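Local coordinates for protein polysaccharide monooxygenase-3 (Neurospora crassa, PDB 4EIS) that probably cleaves cellulose chains oxidatively, as a secreted copper-dependent polysaccharide monooxygenase of family AA9 that leaves a 4-dehydroglucosyl end, at residues 39-45 and 165-171; 81-86 and 154-160. The contacts are given in a common frame with arbitrary orientation. Numbering follows the deposited sequence.

Interaction 1 of 2, residues 39-45 and 165-171; sequences NGPVEDV and YPGAQFY
Residues 39-45 form an irregular but mostly extended loop, and 165-171 a turn leading into strand 169-180; their end-to-end directions differ by 135°. A single antiparallel bridge, a hydrogen-bonded pair, joins Val-42 to Phe-170 (CA-CA 5.0 Å): Val-42 N donates to Phe-170 O and Phe-170 N to Val-42 O, both at 2.8 Å. Pro-41, which has no NH to give, sits beside the bridge, its CB 3.5 Å from CB of Gln-169. The turn contains a cis peptide between Tyr-165 and Pro-166, then Gly-167 at phi/psi 179/-51, a conformation that suits glycine. Val-45 N donates to Tyr-165 OH (3.2 Å), while Val-45 CG1 meets Phe-170 CZ (3.5 Å). Phe-170, chi1 m, is buried and also packs on Ile-50 of helix 49-52 and Ile-157 of strand 148-158. Tyr-171, also m, lays its ring beside 39-41: Asn-39 O lies at the ring edge, 3.4 Å from CE1 of Tyr-171, and Pro-41 CB is 3.5 Å from CZ of Tyr-171. Tyr-171 OH donates to Gln-169 OE1 (2.7 Å) and lies about 3 Å from the copper. Where the backbones diverge, two waters fill the gap. One donates to Glu-43 OE2 (2.8 Å) and Gly-167 O (2.6 Å) and accepts from Gln-169 NE2 (3.0 Å); the other donates to Glu-43 O and Ala-168 O and accepts from Gly-167 N, each 2.8 Å. The amide of Gln-169 thus uses both its ends, linking a hydrated loop edge to Tyr-171, the copper-site tyrosine of this AA9 beta-sandwich.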
loop_
_atom_site.group_PDB
_atom_site.type_symbol
_atom_site.label_atom_id
_atom_site.label_comp_id
_atom_site.label_asym_id
_atom_site.label_seq_id
_atom_site.Cartn_x
_atom_site.Cartn_y
_atom_site.Cartn_z
ATOM N N ASN A 39 13.676 -5.554 -1.717
ATOM C CA ASN A 39 13.099 -4.545 -2.596
ATOM C C ASN A 39 12.433 -5.102 -3.870
ATOM O O ASN A 39 12.025 -4.341 -4.743
ATOM C CB ASN A 39 14.121 -3.472 -2.951
ATOM C CG ASN A 39 15.309 -4.002 -3.732
ATOM O OD1 ASN A 39 15.338 -5.152 -4.186
ATOM N ND2 ASN A 39 16.293 -3.146 -3.912
ATOM N N GLY A 40 12.329 -6.429 -3.973
ATOM C CA GLY A 40 11.824 -7.079 -5.176
ATOM C C GLY A 40 10.306 -7.190 -5.272
ATOM O O GLY A 40 9.596 -7.060 -4.281
ATOM N N PRO A 41 9.786 -7.464 -6.474
ATOM C CA PRO A 41 8.338 -7.487 -6.677
ATOM C C PRO A 41 7.647 -8.778 -6.284
ATOM O O PRO A 41 8.272 -9.833 -6.236
ATOM C CB PRO A 41 8.196 -7.343 -8.178
ATOM C CG PRO A 41 9.414 -8.014 -8.716
ATOM C CD PRO A 41 10.517 -7.703 -7.736
ATOM N N VAL A 42 6.347 -8.652 -6.013
ATOM C CA VAL A 42 5.421 -9.757 -5.931
ATOM C C VAL A 42 4.732 -9.789 -7.296
ATOM O O VAL A 42 4.394 -8.741 -7.840
ATOM C CB VAL A 42 4.389 -9.525 -4.799
ATOM C CG1 VAL A 42 3.244 -10.537 -4.843
ATOM C CG2 VAL A 42 5.104 -9.497 -3.457
ATOM N N GLU A 43 4.593 -10.977 -7.873
ATOM C CA GLU A 43 4.013 -11.119 -9.198
ATOM C C GLU A 43 2.803 -12.059 -9.250
ATOM O O GLU A 43 2.264 -12.305 -10.322
ATOM C CB GLU A 43 5.089 -11.567 -10.190
ATOM C CG GLU A 43 6.162 -10.517 -10.414
ATOM C CD GLU A 43 7.118 -10.839 -11.543
ATOM O OE1 GLU A 43 6.988 -11.900 -12.192
ATOM O OE2 GLU A 43 8.014 -10.010 -11.789
ATOM N N ASP A 44 2.361 -12.546 -8.096
ATOM C CA ASP A 44 1.267 -13.520 -8.031
ATOM C C ASP A 44 0.070 -12.885 -7.311
ATOM O O ASP A 44 0.074 -12.769 -6.081
ATOM C CB ASP A 44 1.762 -14.780 -7.292
ATOM C CG ASP A 44 0.724 -15.878 -7.204
ATOM O OD1 ASP A 44 -0.392 -15.703 -7.753
ATOM O OD2 ASP A 44 1.048 -16.921 -6.575
ATOM N N VAL A 45 -0.967 -12.492 -8.067
ATOM C CA VAL A 45 -2.147 -11.860 -7.449
ATOM C C VAL A 45 -2.980 -12.830 -6.612
ATOM O O VAL A 45 -3.881 -12.409 -5.915
ATOM C CB VAL A 45 -3.061 -11.149 -8.483
ATOM C CG1 VAL A 45 -2.318 -9.993 -9.131
ATOM C CG2 VAL A 45 -3.585 -12.138 -9.536
ATOM N N TYR A 165 0.576 -11.974 -18.363
ATOM C CA TYR A 165 0.574 -12.315 -16.950
ATOM C C TYR A 165 1.081 -13.745 -16.775
ATOM O O TYR A 165 0.677 -14.621 -17.520
ATOM C CB TYR A 165 -0.823 -12.171 -16.347
ATOM C CG TYR A 165 -0.856 -12.582 -14.895
ATOM C CD1 TYR A 165 -0.728 -11.649 -13.875
ATOM C CD2 TYR A 165 -0.985 -13.924 -14.542
ATOM C CE1 TYR A 165 -0.730 -12.040 -12.540
ATOM C CE2 TYR A 165 -1.015 -14.316 -13.225
ATOM C CZ TYR A 165 -0.876 -13.382 -12.226
ATOM O OH TYR A 165 -0.903 -13.833 -10.931
ATOM N N PRO A 166 1.938 -13.986 -15.758
ATOM C CA PRO A 166 2.486 -13.010 -14.810
ATOM C C PRO A 166 3.354 -11.981 -15.495
ATOM O O PRO A 166 3.942 -12.258 -16.541
ATOM C CB PRO A 166 3.317 -13.864 -13.845
ATOM C CG PRO A 166 2.881 -15.267 -14.040
ATOM C CD PRO A 166 2.271 -15.380 -15.403
ATOM N N GLY A 167 3.443 -10.806 -14.900
ATOM C CA GLY A 167 4.229 -9.741 -15.498
ATOM C C GLY A 167 4.193 -8.462 -14.683
ATOM O O GLY A 167 5.235 -7.899 -14.319
ATOM N N ALA A 168 2.977 -8.032 -14.356
ATOM C CA ALA A 168 2.811 -6.881 -13.487
ATOM C C ALA A 168 3.613 -7.077 -12.200
ATOM O O ALA A 168 3.627 -8.186 -11.653
ATOM C CB ALA A 168 1.350 -6.668 -13.157
ATOM N N GLN A 169 4.281 -6.018 -11.719
ATOM C CA GLN A 169 5.114 -6.106 -10.525
ATOM C C GLN A 169 4.494 -5.275 -9.406
ATOM O O GLN A 169 4.406 -4.033 -9.507
ATOM C CB GLN A 169 6.551 -5.659 -10.798
ATOM C CG GLN A 169 7.311 -6.588 -11.741
ATOM C CD GLN A 169 8.686 -6.084 -12.120
ATOM O OE1 GLN A 169 9.196 -5.125 -11.548
ATOM N NE2 GLN A 169 9.301 -6.746 -13.085
ATOM N N PHE A 170 4.091 -5.959 -8.335
ATOM C CA PHE A 170 3.460 -5.317 -7.197
ATOM C C PHE A 170 4.475 -5.142 -6.087
ATOM O O PHE A 170 5.187 -6.072 -5.777
ATOM C CB PHE A 170 2.302 -6.158 -6.694
ATOM C CG PHE A 170 1.222 -6.399 -7.723
ATOM C CD1 PHE A 170 0.022 -5.702 -7.672
ATOM C CD2 PHE A 170 1.362 -7.366 -8.692
ATOM C CE1 PHE A 170 -0.987 -5.930 -8.605
ATOM C CE2 PHE A 170 0.376 -7.599 -9.646
ATOM C CZ PHE A 170 -0.816 -6.879 -9.616
ATOM N N TYR A 171 4.519 -3.953 -5.499
ATOM C CA TYR A 171 5.453 -3.604 -4.448
ATOM C C TYR A 171 4.622 -3.153 -3.226
ATOM O O TYR A 171 4.531 -1.961 -2.921
ATOM C CB TYR A 171 6.385 -2.520 -4.977
ATOM C CG TYR A 171 7.301 -2.996 -6.069
ATOM C CD1 TYR A 171 8.486 -3.614 -5.762
ATOM C CD2 TYR A 171 6.955 -2.878 -7.397
ATOM C CE1 TYR A 171 9.337 -4.054 -6.739
ATOM C CE2 TYR A 171 7.803 -3.301 -8.394
ATOM C CZ TYR A 171 8.993 -3.900 -8.060
ATOM O OH TYR A 171 9.831 -4.336 -9.074
HETATM O O HOH W 1 7.647 -8.954 -14.376
HETATM O O HOH W 2 2.106 -10.432 -12.438
#

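Interaction 2 of 2, residues 81-86 and 154-160; sequences SHVGPV and HEIIALH. With CU (copper (II) ion), chain E.
The loop 81-86 runs nearly antiparallel (151°) to 154-160, the end of strand 148-158 and the following loop, and enters strand 86-92 at Val-86, a non-hydrogen-bonded pair with Ile-156 (CA-CA 4.5 Å). Leu-159 N donates to Val-83 O (2.8 Å) and Ile-157 N to Pro-85 O (3.1 Å). Between them Gly-84 brings its CA to 3.1 Å from Ile-157 O in a CA-H...O contact, where a CB would clash. Pro-85 CG packs on Ile-157 CB (3.8 Å). An inverse gamma turn centred on His-82, with Val-83 N bonded to Ser-81 O (2.8 Å), presents the His-82 ring, chi1 m. Its ND1 donates to Ser-81 OG (2.7 Å), leaving NE2 to bind copper at 2.1 Å; the modified histidine at position 1 completes the histidine brace of these monooxygenases. The His-160 ring, chi1 p, stacks face to face on His-82 (centroids 3.9 Å, planes 28°); its buried ND1 has no partner in the model. His-154 is satisfied by Thr-88 and Trp-75, and Glu-155 by Tyr-198 and a salt bridge to Arg-153. Strand 148-158 lies between 86-92 and 169-180, while Ile-156 packs on Trp-75 of strand 70-75, in the other sheet.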
loop_
_atom_site.group_PDB
_atom_site.type_symbol
_atom_site.label_atom_id
_atom_site.label_comp_id
_atom_site.label_asym_id
_atom_site.label_seq_id
_atom_site.Cartn_x
_atom_site.Cartn_y
_atom_site.Cartn_z
ATOM N N SER A 81 11.936 3.233 -15.384
ATOM C CA SER A 81 11.203 2.276 -16.185
ATOM C C SER A 81 9.893 1.853 -15.502
ATOM O O SER A 81 8.947 1.459 -16.192
ATOM C CB SER A 81 12.061 1.041 -16.408
ATOM O OG SER A 81 12.327 0.395 -15.185
ATOM N N HIS A 82 9.818 1.935 -14.172
ATOM C CA HIS A 82 8.709 1.316 -13.405
ATOM C C HIS A 82 7.485 2.222 -13.353
ATOM O O HIS A 82 7.025 2.620 -12.275
ATOM C CB HIS A 82 9.215 0.926 -12.019
ATOM C CG HIS A 82 10.164 -0.252 -12.022
ATOM N ND1 HIS A 82 11.127 -0.419 -12.944
ATOM C CD2 HIS A 82 10.270 -1.333 -11.164
ATOM C CE1 HIS A 82 11.811 -1.532 -12.688
ATOM N NE2 HIS A 82 11.283 -2.102 -11.608
ATOM N N VAL A 83 6.952 2.562 -14.527
ATOM C CA VAL A 83 5.703 3.294 -14.618
ATOM C C VAL A 83 4.562 2.424 -14.090
ATOM O O VAL A 83 4.589 1.193 -14.214
ATOM C CB VAL A 83 5.384 3.720 -16.065
ATOM C CG1 VAL A 83 6.364 4.780 -16.555
ATOM C CG2 VAL A 83 5.329 2.520 -17.005
ATOM N N GLY A 84 3.547 3.058 -13.528
ATOM C CA GLY A 84 2.396 2.342 -13.010
ATOM C C GLY A 84 1.644 3.181 -12.009
ATOM O O GLY A 84 2.092 4.284 -11.634
ATOM N N PRO A 85 0.496 2.671 -11.557
ATOM C CA PRO A 85 -0.313 3.303 -10.539
ATOM C C PRO A 85 0.275 3.175 -9.141
ATOM O O PRO A 85 1.130 2.347 -8.894
ATOM C CB PRO A 85 -1.608 2.510 -10.608
ATOM C CG PRO A 85 -1.154 1.143 -10.981
ATOM C CD PRO A 85 -0.070 1.378 -11.994
ATOM N N VAL A 86 -0.202 4.023 -8.240
ATOM C CA VAL A 86 0.167 4.006 -6.832
ATOM C C VAL A 86 -1.166 3.994 -6.081
ATOM O O VAL A 86 -2.069 4.784 -6.387
ATOM C CB VAL A 86 0.992 5.242 -6.425
ATOM C CG1 VAL A 86 1.407 5.148 -4.968
ATOM C CG2 VAL A 86 2.232 5.357 -7.308
ATOM N N HIS A 154 0.021 -0.051 1.181
ATOM C CA HIS A 154 0.438 0.852 0.125
ATOM C C HIS A 154 1.236 0.103 -0.925
ATOM O O HIS A 154 2.084 -0.719 -0.592
ATOM C CB HIS A 154 1.255 1.979 0.754
ATOM C CG HIS A 154 1.820 2.977 -0.233
ATOM N ND1 HIS A 154 1.082 3.942 -0.822
ATOM C CD2 HIS A 154 3.135 3.201 -0.634
ATOM C CE1 HIS A 154 1.870 4.692 -1.607
ATOM N NE2 HIS A 154 3.120 4.248 -1.489
ATOM N N GLU A 155 0.982 0.385 -2.198
ATOM C CA GLU A 155 1.684 -0.263 -3.288
ATOM C C GLU A 155 1.940 0.660 -4.453
ATOM O O GLU A 155 1.206 1.617 -4.694
ATOM C CB GLU A 155 0.914 -1.467 -3.823
ATOM C CG GLU A 155 -0.358 -1.068 -4.518
ATOM C CD GLU A 155 -1.245 -2.262 -4.855
ATOM O OE1 GLU A 155 -0.715 -3.384 -5.089
ATOM O OE2 GLU A 155 -2.482 -2.073 -4.833
ATOM N N ILE A 156 3.020 0.326 -5.165
ATOM C CA ILE A 156 3.219 0.717 -6.564
ATOM C C ILE A 156 3.045 -0.560 -7.389
ATOM O O ILE A 156 3.533 -1.624 -6.982
ATOM C CB ILE A 156 4.624 1.289 -6.854
ATOM C CG1 ILE A 156 4.898 2.520 -6.001
ATOM C CG2 ILE A 156 4.747 1.603 -8.352
ATOM C CD1 ILE A 156 6.365 2.869 -5.904
ATOM N N ILE A 157 2.353 -0.461 -8.525
ATOM C CA ILE A 157 2.274 -1.565 -9.472
ATOM C C ILE A 157 3.066 -1.160 -10.712
ATOM O O ILE A 157 2.623 -0.345 -11.531
ATOM C CB ILE A 157 0.842 -1.924 -9.886
ATOM C CG1 ILE A 157 -0.068 -2.049 -8.666
ATOM C CG2 ILE A 157 0.865 -3.210 -10.681
ATOM C CD1 ILE A 157 -1.510 -2.286 -9.049
ATOM N N ALA A 158 4.273 -1.691 -10.849
ATOM C CA ALA A 158 5.081 -1.379 -12.034
ATOM C C ALA A 158 4.663 -2.237 -13.221
ATOM O O ALA A 158 4.531 -3.471 -13.094
ATOM C CB ALA A 158 6.542 -1.575 -11.738
ATOM N N LEU A 159 4.426 -1.581 -14.363
ATOM C CA LEU A 159 3.817 -2.233 -15.524
ATOM C C LEU A 159 4.698 -2.355 -16.759
ATOM O O LEU A 159 4.202 -2.691 -17.832
ATOM C CB LEU A 159 2.529 -1.490 -15.888
ATOM C CG LEU A 159 1.417 -1.478 -14.834
ATOM C CD1 LEU A 159 0.286 -0.559 -15.257
ATOM C CD2 LEU A 159 0.922 -2.905 -14.564
ATOM N N HIS A 160 5.994 -2.134 -16.585
ATOM C CA HIS A 160 6.944 -2.218 -17.690
ATOM C C HIS A 160 7.075 -3.598 -18.279
ATOM O O HIS A 160 7.563 -3.740 -19.420
ATOM C CB HIS A 160 8.310 -1.674 -17.278
ATOM C CG HIS A 160 8.894 -2.362 -16.096
ATOM N ND1 HIS A 160 8.388 -2.224 -14.853
ATOM C CD2 HIS A 160 9.988 -3.202 -15.981
ATOM C CE1 HIS A 160 9.103 -2.961 -13.998
ATOM N NE2 HIS A 160 10.089 -3.552 -14.683
HETATM CU CU CU E . 12.129 -3.205 -10.026
#

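In the fold
Both contacts belong to the five-stranded sheet of the beta-sandwich, where strands 148-158 and 169-180 are neighbours, and interaction 2 is nested along the chain inside the loop that interaction 1 closes. Backbone pairing joins them: Gln-169 O lies 2.7 Å from Ala-158 N, and Tyr-171 N 2.9 Å from Ile-156 O, both probable hydrogen bonds. Interaction 2 is buried and supplies a histidine ligand, His-82, backed by an imidazole stack; interaction 1 is only partly buried, relies on water bridges towards its outer end, and contributes the tyrosine beside the metal. His-82 and Tyr-171 bring the two contacts to one copper site, and Gln-169 packs against His-160 close by.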